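Local coordinates for protein thiol-disulfide isomerase and thioredoxins (Corynebacterium glutamicum, PDB 3LOR) that probably acts as a thiol-disulfide oxidoreductase or isomerase of the thioredoxin-like class, related to the TlpA-like proteins, at residues 48-51 with 52-56; 71-74 with 75-79. All coordinates share one frame; numbering follows the deposited sequence.

Contact 1 (48-51 with 52-56); sequences HGVP and QAQKI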
ATOM      1  N   HIS A  48       5.991 -10.855   2.366  1.00 11.49           N
ATOM      2  CA  HIS A  48       4.641 -10.981   2.843  1.00 12.27           C
ATOM      3  C   HIS A  48       4.397 -11.888   4.032  1.00 11.47           C
ATOM      4  O   HIS A  48       3.919 -11.454   5.020  1.00 10.88           O
ATOM      5  CB  HIS A  48       3.714 -11.361   1.704  1.00 12.31           C
ATOM      6  CG  HIS A  48       2.271 -11.248   2.053  1.00 15.05           C
ATOM      7  ND1 HIS A  48       1.633 -10.041   2.189  1.00 16.86           N
ATOM      8  CD2 HIS A  48       1.341 -12.188   2.305  1.00 16.24           C
ATOM      9  CE1 HIS A  48       0.377 -10.242   2.517  1.00 15.96           C
ATOM     10  NE2 HIS A  48       0.177 -11.536   2.599  1.00 17.22           N
ATOM     11  N   GLY A  49       4.717 -13.151   3.900  1.00 11.32           N
ATOM     12  CA  GLY A  49       4.465 -14.084   4.954  1.00 11.74           C
ATOM     13  C   GLY A  49       5.141 -13.877   6.288  1.00 11.80           C
ATOM     14  O   GLY A  49       4.510 -13.923   7.279  1.00 12.98           O
ATOM     15  N   VAL A  50       6.415 -13.613   6.317  1.00 12.16           N
ATOM     16  CA  VAL A  50       7.033 -13.354   7.584  1.00 12.66           C
ATOM     17  C   VAL A  50       6.482 -12.105   8.289  1.00 12.59           C
ATOM     18  O   VAL A  50       6.142 -12.171   9.415  1.00 13.40           O
ATOM     19  CB  VAL A  50       8.526 -13.257   7.454  1.00 12.56           C
ATOM     20  CG1 VAL A  50       9.108 -12.724   8.661  1.00 13.78           C
ATOM     21  CG2 VAL A  50       9.108 -14.542   7.100  1.00 12.69           C
ATOM     22  N   PRO A  51       6.343 -10.994   7.603  1.00 12.18           N
ATOM     23  CA  PRO A  51       5.801  -9.796   8.210  1.00 11.83           C
ATOM     24  C   PRO A  51       4.381  -9.957   8.692  1.00 11.99           C
ATOM     25  O   PRO A  51       4.043  -9.405   9.687  1.00 11.74           O
ATOM     26  CB  PRO A  51       5.870  -8.784   7.092  1.00 11.92           C
ATOM     27  CG  PRO A  51       6.743  -9.297   6.153  1.00 12.32           C
ATOM     28  CD  PRO A  51       6.798 -10.731   6.247  1.00 12.74           C
ATOM     29  N   GLN A  52       3.578 -10.715   7.971  1.00 11.40           N
ATOM     30  CA  GLN A  52       2.243 -11.080   8.399  1.00 11.18           C
ATOM     31  C   GLN A  52       2.247 -11.877   9.709  1.00 11.20           C
ATOM     32  O   GLN A  52       1.459 -11.628  10.556  1.00 10.56           O
ATOM     33  CB  GLN A  52       1.567 -11.882   7.311  1.00 10.53           C
ATOM     34  CG  GLN A  52       0.192 -12.274   7.574  1.00 11.30           C
ATOM     35  CD  GLN A  52      -0.544 -12.723   6.315  1.00 12.36           C
ATOM     36  OE1 GLN A  52      -1.371 -12.013   5.793  1.00  9.00           O
ATOM     37  NE2 GLN A  52      -0.236 -13.892   5.846  1.00  9.91           N
ATOM     38  N   ALA A  53       3.166 -12.808   9.846  1.00 10.53           N
ATOM     39  CA  ALA A  53       3.369 -13.531  11.067  1.00 11.01           C
ATOM     40  C   ALA A  53       3.775 -12.605  12.230  1.00 11.19           C
ATOM     41  O   ALA A  53       3.282 -12.756  13.283  1.00 11.34           O
ATOM     42  CB  ALA A  53       4.352 -14.603  10.856  1.00  9.78           C
ATOM     43  N   GLN A  54       4.643 -11.640  11.991  1.00 11.86           N
ATOM     44  CA  GLN A  54       5.028 -10.672  13.003  1.00 12.19           C
ATOM     45  C   GLN A  54       3.844  -9.841  13.436  1.00 12.45           C
ATOM     46  O   GLN A  54       3.688  -9.571  14.565  1.00 12.19           O
ATOM     47  CB  GLN A  54       6.137  -9.739  12.552  1.00 11.80           C
ATOM     48  CG  GLN A  54       7.323 -10.393  11.964  1.00 13.28           C
ATOM     49  CD  GLN A  54       8.481  -9.464  11.751  1.00 14.34           C
ATOM     50  OE1 GLN A  54       9.229  -9.205  12.647  1.00 15.29           O
ATOM     51  NE2 GLN A  54       8.632  -8.978  10.552  1.00 14.47           N
ATOM     52  N   LYS A  55       3.002  -9.469  12.502  1.00 11.36           N
ATOM     53  CA  LYS A  55       1.833  -8.727  12.808  1.00 11.52           C
ATOM     54  C   LYS A  55       0.903  -9.512  13.698  1.00 11.69           C
ATOM     55  O   LYS A  55       0.357  -8.990  14.614  1.00 10.93           O
ATOM     56  CB  LYS A  55       1.119  -8.308  11.542  1.00 11.75           C
ATOM     57  CG  LYS A  55      -0.077  -7.447  11.728  1.00 13.92           C
ATOM     58  CD  LYS A  55      -0.773  -7.202  10.414  1.00 17.95           C
ATOM     59  CE  LYS A  55      -1.596  -5.971  10.442  1.00 20.22           C
ATOM     60  NZ  LYS A  55      -2.044  -5.559   9.094  1.00 23.64           N
ATOM     61  N   ILE A  56       0.738 -10.781  13.427  1.00 10.93           N
ATOM     62  CA  ILE A  56      -0.085 -11.587  14.256  1.00 11.21           C
ATOM     63  C   ILE A  56       0.493 -11.637  15.659  1.00 11.39           C
ATOM     64  O   ILE A  56      -0.192 -11.466  16.600  1.00 11.30           O
ATOM     65  CB  ILE A  56      -0.159 -13.008  13.739  1.00 10.87           C
ATOM     66  CG1 ILE A  56      -0.904 -13.085  12.426  1.00 11.98           C
ATOM     67  CG2 ILE A  56      -0.843 -13.866  14.698  1.00 12.25           C
ATOM     68  CD1 ILE A  56      -0.734 -14.369  11.743  1.00  7.59           C
TER
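Four successive backbone hydrogen bonds tie His48, Gly49, Val50 and Pro51 to the residues one turn on: Gln52 N to His48 O, Ala53 N to Gly49 O, Gln54 N to Val50 O and Lys55 N to Pro51 O, each at 3.0 to 3.1 Å from N to O. This is regular alpha-helical bonding in helix 43-59, the helix of a beta-alpha-beta unit between strands 32-38 and 65-71. Pro51 has no N-H to give to the preceding turn, so the helix kinks there, yet its carbonyl is used normally.

The tight side faces the sheet. Small Ala53 suits it: its methyl, CB, lies 3.3 Å from Val50 O, and the side chain packs on Val67 and Glu36. Val50 meets Phe38 and Ile94, and also touches the Cys42/Cys45 CxxC pair, probably the redox centre. Gln52 is buried against helix 143-154 instead, where its side chain touches Asp143 and Leu146; with CG anti to its backbone N (chi1 -177°), its extended chain runs along the His48 side.

The other side is partly exposed. Gln54 lies there but still touches Ile94, and its CG passes 3.3 Å from Val50 O. Lys55 meets the preceding turn through CB, 3.6 Å from Pro51 O, and its long chain then leads away to salt bridges with Asp143 and with Asp142 of a second subunit. His48 NE2 is hydrogen-bonded to Val141 O. Cohesion within the helix thus comes from the backbone, while the charged and polar ends of Lys55 and His48 are spent on tertiary and subunit contacts.

Contact 2 (71-74 with 75-79); sequences HSVF and EHHDV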
ATOM      1  N   HIS A  71      11.592 -22.817   9.594  1.00 12.39           N
ATOM      2  CA  HIS A  71      12.453 -22.597   8.483  1.00 12.48           C
ATOM      3  C   HIS A  71      12.635 -23.947   7.811  1.00 12.68           C
ATOM      4  O   HIS A  71      13.291 -24.782   8.335  1.00 11.85           O
ATOM      5  CB  HIS A  71      13.776 -22.086   8.988  1.00 12.33           C
ATOM      6  CG  HIS A  71      14.620 -21.455   7.944  1.00 14.24           C
ATOM      7  ND1 HIS A  71      15.978 -21.583   7.917  1.00 14.39           N
ATOM      8  CD2 HIS A  71      14.297 -20.684   6.889  1.00 14.33           C
ATOM      9  CE1 HIS A  71      16.459 -20.921   6.894  1.00 15.02           C
ATOM     10  NE2 HIS A  71      15.456 -20.376   6.250  1.00 15.00           N
ATOM     11  N   SER A  72      11.990 -24.144   6.681  1.00 12.64           N
ATOM     12  CA  SER A  72      12.143 -25.330   5.881  1.00 12.88           C
ATOM     13  C   SER A  72      12.862 -25.032   4.609  1.00 12.80           C
ATOM     14  O   SER A  72      12.278 -24.600   3.668  1.00 12.30           O
ATOM     15  CB  SER A  72      10.789 -25.897   5.495  1.00 13.54           C
ATOM     16  OG  SER A  72      10.037 -26.219   6.576  1.00 13.56           O
ATOM     17  N   VAL A  73      14.137 -25.310   4.597  1.00 12.62           N
ATOM     18  CA  VAL A  73      14.968 -25.010   3.471  1.00 12.27           C
ATOM     19  C   VAL A  73      15.020 -26.219   2.588  1.00 12.32           C
ATOM     20  O   VAL A  73      15.387 -27.254   3.024  1.00 12.59           O
ATOM     21  CB  VAL A  73      16.379 -24.752   3.945  1.00 12.89           C
ATOM     22  CG1 VAL A  73      17.308 -24.532   2.836  1.00 12.19           C
ATOM     23  CG2 VAL A  73      16.425 -23.667   4.948  1.00 12.28           C
ATOM     24  N   PHE A  74      14.605 -26.065   1.355  1.00 11.55           N
ATOM     25  CA  PHE A  74      14.628 -27.128   0.395  1.00 11.58           C
ATOM     26  C   PHE A  74      15.492 -26.880  -0.829  1.00 11.73           C
ATOM     27  O   PHE A  74      15.589 -27.706  -1.698  1.00 11.20           O
ATOM     28  CB  PHE A  74      13.228 -27.522   0.012  1.00 10.57           C
ATOM     29  CG  PHE A  74      12.494 -26.473  -0.659  1.00 10.81           C
ATOM     30  CD1 PHE A  74      12.530 -26.357  -1.997  1.00 10.93           C
ATOM     31  CD2 PHE A  74      11.776 -25.587   0.043  1.00 10.15           C
ATOM     32  CE1 PHE A  74      11.845 -25.390  -2.611  1.00 12.93           C
ATOM     33  CE2 PHE A  74      11.092 -24.610  -0.575  1.00 12.99           C
ATOM     34  CZ  PHE A  74      11.143 -24.507  -1.898  1.00 12.83           C
ATOM     35  N   GLU A  75      16.126 -25.734  -0.882  1.00 12.01           N
ATOM     36  CA  GLU A  75      17.052 -25.442  -1.934  1.00 12.84           C
ATOM     37  C   GLU A  75      18.169 -24.600  -1.338  1.00 12.70           C
ATOM     38  O   GLU A  75      17.951 -23.919  -0.381  1.00 12.93           O
ATOM     39  CB  GLU A  75      16.344 -24.753  -3.106  1.00 12.54           C
ATOM     40  CG  GLU A  75      15.703 -23.461  -2.749  1.00 15.64           C
ATOM     41  CD  GLU A  75      14.806 -22.874  -3.821  1.00 19.90           C
ATOM     42  OE1 GLU A  75      14.738 -23.384  -4.939  1.00 20.88           O
ATOM     43  OE2 GLU A  75      14.170 -21.872  -3.529  1.00 22.36           O
ATOM     44  N   HIS A  76      19.356 -24.648  -1.912  1.00 12.48           N
ATOM     45  CA  HIS A  76      20.435 -23.768  -1.520  1.00 12.75           C
ATOM     46  C   HIS A  76      20.783 -23.825  -0.075  1.00 12.64           C
ATOM     47  O   HIS A  76      21.038 -22.845   0.514  1.00 12.24           O
ATOM     48  CB  HIS A  76      20.095 -22.349  -1.876  1.00 12.31           C
ATOM     49  CG  HIS A  76      19.658 -22.194  -3.274  1.00 13.54           C
ATOM     50  ND1 HIS A  76      20.440 -22.574  -4.335  1.00 15.36           N
ATOM     51  CD2 HIS A  76      18.513 -21.728  -3.799  1.00 14.18           C
ATOM     52  CE1 HIS A  76      19.804 -22.326  -5.453  1.00 15.33           C
ATOM     53  NE2 HIS A  76      18.632 -21.811  -5.156  1.00 16.28           N
ATOM     54  N   HIS A  77      20.849 -25.019   0.446  1.00 12.74           N
ATOM     55  CA  HIS A  77      21.018 -25.274   1.833  1.00 13.94           C
ATOM     56  C   HIS A  77      22.287 -24.663   2.413  1.00 13.96           C
ATOM     57  O   HIS A  77      22.272 -24.203   3.510  1.00 14.67           O
ATOM     58  CB  HIS A  77      21.068 -26.773   2.051  1.00 14.39           C
ATOM     59  CG  HIS A  77      19.858 -27.487   1.584  1.00 17.23           C
ATOM     60  ND1 HIS A  77      18.889 -27.933   2.438  1.00 18.22           N
ATOM     61  CD2 HIS A  77      19.434 -27.791   0.344  1.00 18.89           C
ATOM     62  CE1 HIS A  77      17.931 -28.506   1.750  1.00 17.83           C
ATOM     63  NE2 HIS A  77      18.242 -28.442   0.478  1.00 18.95           N
ATOM     64  N   ASP A  78      23.372 -24.671   1.669  1.00 13.76           N
ATOM     65  CA  ASP A  78      24.654 -24.192   2.139  1.00 14.55           C
ATOM     66  C   ASP A  78      24.653 -22.725   2.463  1.00 14.43           C
ATOM     67  O   ASP A  78      25.379 -22.273   3.279  1.00 14.90           O
ATOM     68  CB  ASP A  78      25.762 -24.522   1.162  1.00 14.46           C
ATOM     69  CG  ASP A  78      25.473 -24.061  -0.209  1.00 16.88           C
ATOM     70  OD1 ASP A  78      24.404 -23.499  -0.455  1.00 19.60           O
ATOM     71  OD2 ASP A  78      26.306 -24.278  -1.074  1.00 17.89           O
ATOM     72  N   VAL A  79      23.799 -22.016   1.778  1.00 14.04           N
ATOM     73  CA  VAL A  79      23.560 -20.634   2.011  1.00 13.77           C
ATOM     74  C   VAL A  79      22.508 -20.275   3.089  1.00 14.27           C
ATOM     75  O   VAL A  79      22.489 -19.183   3.582  1.00 14.42           O
ATOM     76  CB  VAL A  79      23.186 -20.064   0.706  1.00 13.96           C
ATOM     77  CG1 VAL A  79      22.311 -18.947   0.849  1.00 13.49           C
ATOM     78  CG2 VAL A  79      24.373 -19.754  -0.039  1.00 13.01           C
TER
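Val73 lays its CG1 methyl over one face of the His77 imidazole, 4.1 Å from the ring centroid and 26° off the normal, a CH-pi contact displaced toward the rim. The same methyl lies 3.3 Å from Glu75 O. A branched residue suits this place because its other methyl, CG2, sits over a face of the His71 ring, 3.4 Å above the plane and offset toward the rim. From His77, CE1 comes within 3.1 Å of Val73 O and NE2 within 3.4 Å of Phe74 C, bringing the ring back against the chain it follows. Phe74 and Glu75 run side by side in the same direction, ring and carboxylate planes 22° apart, with Phe74 CE1 4.1 Å from Glu75 CD.

In this thioredoxin-like fold the segment leaves the end of strand 65-71 and leads to helix 82-91. Val79 N closes the following turn on His76 O at 3.1 Å.

Farther out, Gln39 OE1 accepts a hydrogen bond from Phe74 N, and its NE2 makes a weak one with Glu75 OE2, which gives the two residues a common anchor. Phe74 also packs on Ile109 and His77 on Arg108. Glu75 OE2 lies close to Glu91 OE1 of a third subunit, a proximity that might raise the proton affinity of one carboxylate.

Overall arrangement
Contact 1 lies partly buried, its centre 10 Å from that of the chain, whereas contact 2 is a surface contact 16 Å out. They hold different elements joined through one strand: residues 48-56 belong to helix 43-59, which packs on strand 65-71, and contact 2 begins where that strand ends. Their centres are 20 Å apart. Repeating backbone hydrogen bonds carry the helix; in the loop no hydrogen bond joins 71-74 to 75-79, and methyl, ring and carboxylate groups do the work instead. Contact 1 meets a second subunit by a salt bridge and by Ile56 on its Phe144; contact 2 meets a third by packing, His76 on its Val87 and Val79 on its Ala84, with the Glu75 and Glu91 carboxylates merely close.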